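Local coordinates for Atu0111 protein (Agrobacterium tumefaciens, PDB 2FSQ) that is of unknown function but adopts an alpha-beta barrel fold and may, like the two-histidine phosphoesterases, act on phosphoester bonds, at residues S94-L98 and P99-Q103; D120-S123 and T124-T127; D153-V156 and A157-D161; P192-L195 and P196-A200; D203-L206 and E207-R210. One frame throughout, in Å; residues are numbered along the deposited sequence. Where two conformers were deposited one is given.

Interaction 1. Residues S94-L98 and P99-Q103; sequences SRRAL and PYWPQ
A flat arginine-tyrosine stack and a tight turn join R95-A97 to Y100 and W101 in the loop between strand 84-92 and helix 111-121. The R95 guanidinium lies over one face of the Y100 ring, planes only 6° apart and centres separated by 4.1 Å. Its CZ is off-centre, near the CD2-CE2 side, in a cation-pi contact, while CD sits more squarely over the ring in a CH-pi contact, 3.8 Å from the Y100 centroid. A bend at chi3 of R95 (57°) lets both the methylene and the charged group ride on the same face. P99 CG comes over the opposite face near the rim. The backbone turns here through a cis peptide bond before P99, a type VI beta turn: Y100 N donates to A97 O (2.9 Å), meeting a lone pair in the carbonyl plane. Just upstream R96 is the centre of an inverse gamma turn. Water 1 donates to R95 O and Y100 O, tying the two halves together beside the edge of the W101 indole. R96 runs alongside that indole, pointing the same way, and brings NH1 to 3.3 Å from W101 CH2, the two planes turned by 45°. The charge of R96 is met by E93 in a salt bridge, and its NH1 also reaches the carbonyls of L107 and T109. W101, largely buried, packs on I111 and V114 of helix 111-121.

Interaction 2. Residues D120-S123 and T124-T127; sequences DRLS and TFPT
F125 lies side by side with L122, both pointing the same way, and its CD1 comes to 4.0 Å from L122 CD2, an oblique approach to the ring. With CG of F125 anti to its own nitrogen (chi1 -162°), the ring is carried down beside the leucine branch. P126 CD rests 3.5 Å above the plane of the F125 ring, toward its rim. The backbone link is F125 N to L122 O, 3.2 Å and nearly straight at the hydrogen (164°). The donor nevertheless stands well above the carbonyl plane, 74° out of it, because the chain closes a tight i to i+3 turn. This is the C-terminal end of helix 111-121, where the last turn tightens to 3-10 geometry before the chain leaves for strand 133-139; S123 N bonds to D120 O in the same i to i+3 fashion. T124 adds a weak bond from its OG1 to R121 O (3.5 Å). On the inner side the aromatic cluster takes over: F125 stacks on F163 and meets F166 edge-to-face, and L122 also packs on F166, joining this turn to helix 150-167. R121 NE reaches across to the carbonyl of F166.

Interaction 3. Residues D153-V156 and A157-D161; sequences DSIV and ALWRD
A157, first residue of 157-161, sends its N-H to D153 O at 3.0 Å, and its CB rests against the same carbonyl oxygen. L158 follows with N bonded to S154 O (3.1 Å), its CB lying close to I155 O. At W159 the backbone N donates to I155 O at 3.1 Å, in the carbonyl plane. That oxygen has a second neighbour: W159 CD1 comes to 3.2 Å from it, so I155 O sits at the edge of the indole and in its plane. With W159 CG anti to its carbonyl carbon (chi1 -80°), the ring swings back along the helix beside I155, pointing the same way, and its CD1 reaches I155 CG2 at 4.0 Å. These i to i+4 pairs belong to the middle of helix 150-167, which packs one flank against strand 179-182 through V156 and R160 on F179. The indole NE1 goes to the carbonyl of P129, and its ring meets F131 edge-to-face. R160 comes next: its N bonds V156 O (3.0 Å), and CG lies over the same oxygen before the chain bends at chi3. R160 is a buried residue, and its guanidinium is satisfied by NH1 on V87 O, NH2 on H174 O and a cation-pi contact to Y177. D161 repeats the helical bond one step on, N to A157 O.

Interaction 4. Residues P192-L195 and P196-A200; sequences PECL and PRWQA. With ACY (acetic acid), chain C.
The first turn of helix 195-212, entered from a 3-10 turn at P192-C194, carries an acetate bound by R197 and lying against E193 and C194. R197 grips it edge-on with two near-parallel bonds: NE to acetate O at 3.0 Å, almost straight (173°), and NH2 to OXT at 2.9 Å. The carboxylate carbon lies in the guanidinium plane. A bend at chi3 of R197 folds the group back toward C194, whose CB is 3.5 Å from R197 NH2. C194 SG approaches W198 CD1 at 4.0 Å in an oblique sulfur-aromatic contact, 59° off the ring normal. The helix ladder starts here, with W198 N to C194 O at 3.2 Å and Q199 N to L195 O at 2.8 Å. P196 has no N-H to offer, and water 2 bridges E193 O and R197 N. E71 joins the two side chains from outside, in a salt bridge with R197 NH1 and a hydrogen bond from W198 NE1. The acetate probably comes from the crystallisation liquor; its two bonds show that the NE/NH2 edge of R197 can take a carboxylate, with no natural ligand implied. The positive charge of R197 would be expected to favour the ionised acetate, though E71 offsets part of it.

Interaction 5. Residues D203-L206 and E207-R210; sequences DEEL and EKLR
L206 and R210 cross obliquely, one turn apart on helix 195-212, with L206 CD1 lying 4.0 Å from R210 CD and about as near to its CG. The aliphatic part of the arginine thus packs against a leucine branch before the chain bends at chi3. Both residues carry on into the fold by touching strand 133-139, L206 on L138 and R210 on V135. Along the neighbouring ridge E205 and K208 are set differently: they run side by side, pointing the same way. K208 is fully extended, its first torsion at 180°, whereas E205 is bent at chi2, which turns its carboxylate back alongside the lysine chain. OE1 of E205 comes to 3.8 Å from K208 CD, and the two opposite charges stay beyond salt-bridge range, E205 OE1 and K208 NZ being 4.6 Å apart. They probably attract each other weakly, and E205 has a further, long and weak ion pair with R65 of helix 54-67. Between these two pairs L209 faces inward, packing on A58, I59 and T62 of that same helix and on V135. The i to i+4 backbone bonds beneath run without a break from E207 N on D203 O to R210 N on L206 O, the shortest being L209 N on E205 O at 2.8 Å. The carbonyl that receives R210 N also has that residue's side chain beside it, R210 CG lying 3.3 Å from L206 O.

In the fold
The five contacts follow one another along the chain, each closed before the next opens. Interactions 1 and 2 bracket helix 111-121: the loop turn precedes it, the other ends it, and their centres are about 21 Å apart. Interaction 3, on helix 150-167, lies about 16 Å from interaction 2, centre to centre, and these two touch, F125 CE2 meeting W159 CZ3 at 3.7 Å. Interactions 4 and 5 share helix 195-212, also about 16 Å apart between centres, and lie on the opposite side of the chain's centre from interaction 2. The end of helix 111-121 and the loop after it pack on helix 150-167 on one flank, while helix 195-212 pairs with helix 54-67 on the other.

Interaction 1. Residues S94-L98 and P99-Q103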
# COMPACT_ATOMS: atom_id res chain seq x y z
N SER A 94 -12.43 3.31 -9.75
CA SER A 94 -12.36 2.07 -10.49
C SER A 94 -13.07 0.89 -9.84
O SER A 94 -13.07 -0.21 -10.40
CB SER A 94 -10.89 1.70 -10.71
OG SER A 94 -10.18 1.77 -9.49
N ARG A 95 -13.68 1.10 -8.66
CA ARG A 95 -14.34 0.01 -7.97
C ARG A 95 -15.63 0.48 -7.28
O ARG A 95 -15.74 0.51 -6.06
CB ARG A 95 -13.36 -0.70 -7.01
CG ARG A 95 -13.92 -2.01 -6.49
CD ARG A 95 -12.87 -2.99 -6.08
NE ARG A 95 -12.01 -2.40 -5.09
CZ ARG A 95 -10.98 -3.03 -4.53
NH1 ARG A 95 -10.24 -2.37 -3.63
NH2 ARG A 95 -10.68 -4.30 -4.87
N ARG A 96 -16.60 0.82 -8.12
CA ARG A 96 -17.87 1.35 -7.64
C ARG A 96 -18.83 0.20 -7.40
O ARG A 96 -19.76 -0.03 -8.17
CB ARG A 96 -18.43 2.36 -8.62
CG ARG A 96 -17.63 3.62 -8.68
CD ARG A 96 -18.08 4.51 -9.82
NE ARG A 96 -17.47 5.84 -9.72
CZ ARG A 96 -17.91 6.82 -8.93
NH1 ARG A 96 -18.97 6.62 -8.15
NH2 ARG A 96 -17.29 7.99 -8.91
N ALA A 97 -18.56 -0.57 -6.34
CA ALA A 97 -19.33 -1.78 -6.07
C ALA A 97 -19.26 -2.15 -4.60
O ALA A 97 -18.23 -1.95 -3.97
CB ALA A 97 -18.78 -2.92 -6.91
N LEU A 98 -20.34 -2.74 -4.08
CA LEU A 98 -20.30 -3.35 -2.74
C LEU A 98 -19.45 -4.62 -2.86
O LEU A 98 -19.50 -5.29 -3.90
CB LEU A 98 -21.71 -3.72 -2.28
CG LEU A 98 -22.77 -2.60 -2.35
CD1 LEU A 98 -24.12 -3.11 -1.90
CD2 LEU A 98 -22.35 -1.39 -1.51
N PRO A 99 -18.71 -4.99 -1.81
CA PRO A 99 -18.55 -4.41 -0.49
C PRO A 99 -17.38 -3.43 -0.38
O PRO A 99 -16.78 -3.31 0.70
CB PRO A 99 -18.27 -5.64 0.38
CG PRO A 99 -17.42 -6.47 -0.51
CD PRO A 99 -17.97 -6.26 -1.92
N TYR A 100 -17.07 -2.75 -1.48
CA TYR A 100 -15.95 -1.80 -1.51
C TYR A 100 -16.44 -0.36 -1.46
O TYR A 100 -15.70 0.58 -1.74
CB TYR A 100 -15.09 -2.03 -2.77
CG TYR A 100 -14.70 -3.46 -2.97
CD1 TYR A 100 -15.45 -4.29 -3.80
CD2 TYR A 100 -13.63 -4.01 -2.27
CE1 TYR A 100 -15.09 -5.63 -3.98
CE2 TYR A 100 -13.28 -5.34 -2.42
CZ TYR A 100 -14.03 -6.15 -3.26
OH TYR A 100 -13.66 -7.47 -3.41
N TRP A 101 -17.71 -0.20 -1.09
CA TRP A 101 -18.42 1.08 -1.14
C TRP A 101 -19.45 1.04 -0.01
O TRP A 101 -19.97 -0.03 0.30
CB TRP A 101 -19.14 1.17 -2.48
CG TRP A 101 -19.59 2.52 -2.90
CD1 TRP A 101 -20.81 3.11 -2.66
CD2 TRP A 101 -18.84 3.46 -3.68
NE1 TRP A 101 -20.84 4.35 -3.24
CE2 TRP A 101 -19.65 4.60 -3.87
CE3 TRP A 101 -17.55 3.44 -4.26
CZ2 TRP A 101 -19.21 5.72 -4.58
CZ3 TRP A 101 -17.13 4.56 -4.97
CH2 TRP A 101 -17.96 5.68 -5.13
N PRO A 102 -19.75 2.20 0.60
CA PRO A 102 -20.78 2.18 1.63
C PRO A 102 -22.17 1.97 1.03
O PRO A 102 -22.51 2.67 0.10
CB PRO A 102 -20.69 3.56 2.27
CG PRO A 102 -20.13 4.44 1.23
CD PRO A 102 -19.18 3.54 0.42
N GLN A 103 -22.95 1.02 1.55
CA GLN A 103 -24.28 0.79 0.98
C GLN A 103 -25.20 2.00 1.10
O GLN A 103 -26.15 2.11 0.34
CB GLN A 103 -24.95 -0.44 1.58
CG GLN A 103 -26.19 -0.90 0.78
CD GLN A 103 -26.64 -2.30 1.13
OE1 GLN A 103 -26.43 -2.79 2.24
NE2 GLN A 103 -27.30 -2.94 0.19
O HOH W 1 -14.30 1.55 -4.00

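Interaction 2. Residues D120-S123 and T124-T127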
# COMPACT_ATOMS: atom_id res chain seq x y z
N ASP A 120 -16.68 14.39 7.32
CA ASP A 120 -17.68 14.70 8.35
C ASP A 120 -17.81 13.57 9.36
O ASP A 120 -17.78 13.80 10.56
CB ASP A 120 -19.04 15.01 7.71
CG ASP A 120 -20.14 15.17 8.75
OD1 ASP A 120 -19.96 15.96 9.71
OD2 ASP A 120 -21.19 14.51 8.61
N ARG A 121 -17.96 12.34 8.87
CA ARG A 121 -18.13 11.20 9.75
C ARG A 121 -16.90 11.00 10.61
O ARG A 121 -17.03 10.64 11.79
CB ARG A 121 -18.38 9.93 8.93
CG ARG A 121 -19.77 9.84 8.39
CD ARG A 121 -19.94 8.58 7.57
NE ARG A 121 -19.99 7.36 8.37
CZ ARG A 121 -21.02 6.97 9.11
NH1 ARG A 121 -22.11 7.73 9.21
NH2 ARG A 121 -20.96 5.82 9.78
N LEU A 122 -15.73 11.23 10.04
CA LEU A 122 -14.46 10.99 10.75
C LEU A 122 -14.08 12.07 11.76
O LEU A 122 -13.05 11.95 12.45
CB LEU A 122 -13.32 10.77 9.76
CG LEU A 122 -13.41 9.47 8.94
CD1 LEU A 122 -12.55 9.58 7.69
CD2 LEU A 122 -13.05 8.25 9.80
N SER A 123 -14.90 13.12 11.86
CA SER A 123 -14.68 14.19 12.83
C SER A 123 -14.84 13.73 14.28
O SER A 123 -14.34 14.37 15.20
CB SER A 123 -15.62 15.37 12.55
OG SER A 123 -15.16 16.11 11.44
N THR A 124 -15.54 12.61 14.48
CA THR A 124 -15.70 12.01 15.80
C THR A 124 -14.93 10.69 16.00
O THR A 124 -15.22 9.94 16.94
CB THR A 124 -17.19 11.78 16.13
OG1 THR A 124 -17.77 10.91 15.16
CG2 THR A 124 -17.95 13.11 16.17
N PHE A 125 -13.97 10.41 15.11
CA PHE A 125 -13.12 9.21 15.28
C PHE A 125 -12.40 9.23 16.63
O PHE A 125 -11.81 10.25 17.00
CB PHE A 125 -12.10 9.12 14.15
CG PHE A 125 -11.50 7.75 13.99
CD1 PHE A 125 -12.23 6.74 13.38
CD2 PHE A 125 -10.23 7.47 14.46
CE1 PHE A 125 -11.71 5.49 13.25
CE2 PHE A 125 -9.69 6.20 14.32
CZ PHE A 125 -10.44 5.20 13.72
N PRO A 126 -12.45 8.10 17.37
CA PRO A 126 -11.89 8.11 18.72
C PRO A 126 -10.36 8.09 18.74
O PRO A 126 -9.72 7.70 17.77
CB PRO A 126 -12.43 6.81 19.33
CG PRO A 126 -12.58 5.88 18.15
CD PRO A 126 -13.03 6.78 17.02
N THR A 127 -9.79 8.53 19.86
CA THR A 127 -8.36 8.42 20.08
C THR A 127 -8.03 6.96 20.37
O THR A 127 -8.59 6.36 21.30
CB THR A 127 -7.95 9.31 21.27
OG1 THR A 127 -8.23 10.67 20.92
CG2 THR A 127 -6.46 9.16 21.58

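Interaction 3. Residues D153-V156 and A157-D161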
# COMPACT_ATOMS: atom_id res chain seq x y z
N ASP A 153 -0.11 -5.78 16.50
CA ASP A 153 -1.11 -6.36 15.60
C ASP A 153 -2.53 -6.16 16.13
O ASP A 153 -3.45 -5.82 15.38
CB ASP A 153 -0.85 -7.85 15.37
CG ASP A 153 0.44 -8.11 14.65
OD1 ASP A 153 0.74 -7.41 13.64
OD2 ASP A 153 1.18 -9.01 15.09
N SER A 154 -2.70 -6.35 17.44
CA SER A 154 -4.00 -6.17 18.06
C SER A 154 -4.44 -4.70 18.00
O SER A 154 -5.59 -4.40 17.71
CB SER A 154 -3.97 -6.73 19.48
OG SER A 154 -5.17 -6.48 20.16
N ILE A 155 -3.49 -3.78 18.21
CA ILE A 155 -3.82 -2.37 18.15
C ILE A 155 -4.23 -1.91 16.75
O ILE A 155 -5.26 -1.25 16.58
CB ILE A 155 -2.63 -1.52 18.67
CG1 ILE A 155 -2.37 -1.82 20.14
CG2 ILE A 155 -2.88 -0.02 18.46
CD1 ILE A 155 -1.07 -1.26 20.65
N VAL A 156 -3.46 -2.29 15.74
CA VAL A 156 -3.81 -1.85 14.39
C VAL A 156 -5.11 -2.52 13.93
O VAL A 156 -5.88 -1.91 13.20
CB VAL A 156 -2.61 -1.96 13.37
CG1 VAL A 156 -2.26 -3.40 13.04
CG2 VAL A 156 -2.89 -1.14 12.11
N ALA A 157 -5.39 -3.73 14.41
CA ALA A 157 -6.67 -4.36 14.07
C ALA A 157 -7.83 -3.55 14.66
O ALA A 157 -8.90 -3.46 14.05
CB ALA A 157 -6.72 -5.80 14.57
N LEU A 158 -7.62 -2.98 15.84
CA LEU A 158 -8.65 -2.14 16.45
C LEU A 158 -8.89 -0.88 15.62
O LEU A 158 -10.03 -0.48 15.41
CB LEU A 158 -8.31 -1.78 17.91
CG LEU A 158 -9.20 -0.73 18.59
CD1 LEU A 158 -10.64 -1.21 18.70
CD2 LEU A 158 -8.64 -0.41 19.97
N TRP A 159 -7.82 -0.24 15.16
CA TRP A 159 -7.97 0.88 14.24
C TRP A 159 -8.82 0.49 13.04
O TRP A 159 -9.73 1.22 12.66
CB TRP A 159 -6.61 1.36 13.75
CG TRP A 159 -5.85 2.26 14.69
CD1 TRP A 159 -5.08 1.88 15.77
CD2 TRP A 159 -5.75 3.68 14.62
NE1 TRP A 159 -4.52 3.00 16.37
CE2 TRP A 159 -4.92 4.11 15.68
CE3 TRP A 159 -6.30 4.64 13.76
CZ2 TRP A 159 -4.60 5.46 15.89
CZ3 TRP A 159 -5.98 5.99 13.96
CH2 TRP A 159 -5.16 6.39 15.04
N ARG A 160 -8.52 -0.64 12.43
CA ARG A 160 -9.23 -1.06 11.21
C ARG A 160 -10.67 -1.40 11.48
O ARG A 160 -11.54 -1.04 10.70
CB ARG A 160 -8.50 -2.22 10.53
CG ARG A 160 -7.28 -1.72 9.76
CD ARG A 160 -6.43 -2.85 9.18
NE ARG A 160 -7.26 -3.84 8.48
CZ ARG A 160 -7.72 -3.69 7.24
NH1 ARG A 160 -7.45 -2.60 6.54
NH2 ARG A 160 -8.49 -4.65 6.72
N ASP A 161 -10.94 -2.08 12.59
CA ASP A 161 -12.33 -2.40 12.92
C ASP A 161 -13.11 -1.11 13.14
O ASP A 161 -14.29 -0.99 12.76
CB ASP A 161 -12.42 -3.25 14.18
CG ASP A 161 -12.01 -4.70 13.95
OD1 ASP A 161 -11.93 -5.12 12.78
OD2 ASP A 161 -11.76 -5.41 14.96

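Interaction 4. Residues P192-L195 and P196-A200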
# COMPACT_ATOMS: atom_id res chain seq x y z
N PRO A 192 10.68 -16.57 -15.84
CA PRO A 192 11.21 -17.33 -14.69
C PRO A 192 12.74 -17.32 -14.51
O PRO A 192 13.22 -17.45 -13.39
CB PRO A 192 10.70 -18.76 -14.93
CG PRO A 192 10.21 -18.79 -16.32
CD PRO A 192 9.87 -17.42 -16.74
N GLU A 193 13.49 -17.15 -15.60
CA GLU A 193 14.96 -17.28 -15.51
C GLU A 193 15.65 -16.21 -14.64
O GLU A 193 16.75 -16.43 -14.14
CB GLU A 193 15.59 -17.35 -16.90
CG GLU A 193 15.28 -18.64 -17.67
CD GLU A 193 13.91 -18.66 -18.35
OE1 GLU A 193 13.24 -17.61 -18.43
OE2 GLU A 193 13.50 -19.75 -18.81
N CYS A 194 15.00 -15.06 -14.44
CA CYS A 194 15.57 -14.01 -13.60
C CYS A 194 15.19 -14.12 -12.12
O CYS A 194 15.67 -13.34 -11.30
CB CYS A 194 15.13 -12.63 -14.08
SG CYS A 194 13.41 -12.15 -13.70
N LEU A 195 14.32 -15.07 -11.80
CA LEU A 195 13.79 -15.16 -10.44
C LEU A 195 14.83 -15.52 -9.37
O LEU A 195 14.80 -14.93 -8.29
CB LEU A 195 12.54 -16.04 -10.37
CG LEU A 195 11.38 -15.55 -11.25
CD1 LEU A 195 10.19 -16.49 -11.11
CD2 LEU A 195 10.98 -14.11 -10.92
N PRO A 196 15.71 -16.50 -9.63
CA PRO A 196 16.72 -16.76 -8.59
C PRO A 196 17.57 -15.54 -8.23
O PRO A 196 17.89 -15.32 -7.06
CB PRO A 196 17.57 -17.89 -9.20
CG PRO A 196 16.60 -18.61 -10.12
CD PRO A 196 15.82 -17.47 -10.75
N ARG A 197 17.89 -14.71 -9.21
CA ARG A 197 18.63 -13.49 -8.93
C ARG A 197 17.80 -12.51 -8.07
O ARG A 197 18.30 -11.97 -7.08
CB ARG A 197 19.08 -12.83 -10.25
CG ARG A 197 19.49 -11.37 -10.10
CD ARG A 197 20.23 -10.76 -11.30
NE ARG A 197 19.61 -11.10 -12.57
CZ ARG A 197 18.59 -10.42 -13.11
NH1 ARG A 197 18.07 -9.36 -12.48
NH2 ARG A 197 18.08 -10.82 -14.26
N TRP A 198 16.54 -12.29 -8.44
CA TRP A 198 15.68 -11.46 -7.61
C TRP A 198 15.58 -12.03 -6.19
O TRP A 198 15.64 -11.27 -5.23
CB TRP A 198 14.29 -11.29 -8.23
CG TRP A 198 14.25 -10.14 -9.17
CD1 TRP A 198 14.64 -10.14 -10.49
CD2 TRP A 198 13.81 -8.81 -8.88
NE1 TRP A 198 14.47 -8.88 -11.03
CE2 TRP A 198 13.97 -8.04 -10.06
CE3 TRP A 198 13.32 -8.18 -7.73
CZ2 TRP A 198 13.61 -6.69 -10.13
CZ3 TRP A 198 12.97 -6.82 -7.80
CH2 TRP A 198 13.13 -6.09 -8.99
N GLN A 199 15.41 -13.34 -6.06
CA GLN A 199 15.30 -13.89 -4.70
C GLN A 199 16.56 -13.62 -3.88
O GLN A 199 16.48 -13.27 -2.69
CB GLN A 199 15.03 -15.38 -4.71
CG GLN A 199 14.69 -15.88 -3.29
CD GLN A 199 13.45 -15.21 -2.72
OE1 GLN A 199 13.48 -14.53 -1.66
NE2 GLN A 199 12.35 -15.39 -3.43
N ALA A 200 17.72 -13.78 -4.50
CA ALA A 200 18.94 -13.56 -3.77
C ALA A 200 19.04 -12.10 -3.32
O ALA A 200 19.42 -11.82 -2.17
CB ALA A 200 20.14 -13.95 -4.63
C ACY C . 19.69 -14.11 -14.74
O ACY C . 20.49 -13.57 -13.94
OXT ACY C . 18.67 -13.54 -15.17
CH3 ACY C . 19.93 -15.52 -15.22
O HOH W 2 18.17 -15.47 -11.95

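Interaction 5. Residues D203-L206 and E207-R210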
# COMPACT_ATOMS: atom_id res chain seq x y z
N ASP A 203 16.47 -11.31 -0.50
CA ASP A 203 16.92 -11.87 0.77
C ASP A 203 17.95 -10.94 1.40
O ASP A 203 17.85 -10.59 2.58
CB ASP A 203 17.54 -13.26 0.56
CG ASP A 203 16.52 -14.34 0.27
OD1 ASP A 203 15.31 -14.10 0.44
OD2 ASP A 203 16.95 -15.44 -0.17
N GLU A 204 18.92 -10.53 0.60
CA GLU A 204 20.01 -9.70 1.10
C GLU A 204 19.45 -8.33 1.54
O GLU A 204 19.80 -7.83 2.62
CB GLU A 204 21.09 -9.54 0.01
CG GLU A 204 22.31 -8.72 0.41
CD GLU A 204 23.40 -8.78 -0.63
OE1 GLU A 204 24.12 -9.81 -0.66
OE2 GLU A 204 23.56 -7.79 -1.38
N GLU A 205 18.57 -7.75 0.73
CA GLU A 205 18.03 -6.42 1.05
C GLU A 205 17.06 -6.42 2.21
O GLU A 205 17.00 -5.44 2.95
CB GLU A 205 17.38 -5.75 -0.18
CG GLU A 205 18.38 -5.47 -1.31
CD GLU A 205 19.54 -4.57 -0.92
OE1 GLU A 205 19.32 -3.54 -0.23
OE2 GLU A 205 20.69 -4.89 -1.33
N LEU A 206 16.32 -7.51 2.38
CA LEU A 206 15.42 -7.63 3.54
C LEU A 206 16.22 -7.58 4.83
O LEU A 206 15.85 -6.84 5.76
CB LEU A 206 14.59 -8.91 3.49
CG LEU A 206 13.76 -9.20 4.75
CD1 LEU A 206 12.72 -8.10 5.04
CD2 LEU A 206 13.11 -10.58 4.66
N GLU A 207 17.32 -8.33 4.90
CA GLU A 207 18.09 -8.33 6.14
C GLU A 207 18.78 -6.99 6.39
O GLU A 207 18.85 -6.53 7.53
CB GLU A 207 19.05 -9.53 6.24
CG GLU A 207 20.10 -9.68 5.14
CD GLU A 207 21.25 -10.63 5.54
OE1 GLU A 207 21.24 -11.17 6.67
OE2 GLU A 207 22.16 -10.84 4.71
N LYS A 208 19.22 -6.33 5.32
CA LYS A 208 19.83 -5.00 5.41
C LYS A 208 18.79 -3.97 5.89
O LYS A 208 19.09 -3.13 6.75
CB LYS A 208 20.46 -4.58 4.08
CG LYS A 208 21.12 -3.21 4.06
CD LYS A 208 21.66 -2.87 2.68
CE LYS A 208 22.27 -1.48 2.68
NZ LYS A 208 22.87 -1.12 1.38
N LEU A 209 17.58 -4.05 5.35
CA LEU A 209 16.52 -3.13 5.72
C LEU A 209 16.07 -3.32 7.18
O LEU A 209 15.85 -2.34 7.89
CB LEU A 209 15.33 -3.31 4.77
CG LEU A 209 14.12 -2.42 5.00
CD1 LEU A 209 14.48 -0.95 4.90
CD2 LEU A 209 13.05 -2.76 3.99
N ARG A 210 15.93 -4.58 7.60
CA ARG A 210 15.54 -4.89 8.99
C ARG A 210 16.53 -4.35 10.01
O ARG A 210 16.15 -3.91 11.10
CB ARG A 210 15.35 -6.39 9.18
CG ARG A 210 14.07 -6.94 8.57
CD ARG A 210 13.98 -8.45 8.77
NE ARG A 210 13.68 -8.76 10.16
CZ ARG A 210 14.19 -9.78 10.84
NH1 ARG A 210 15.06 -10.62 10.26
NH2 ARG A 210 13.84 -9.97 12.10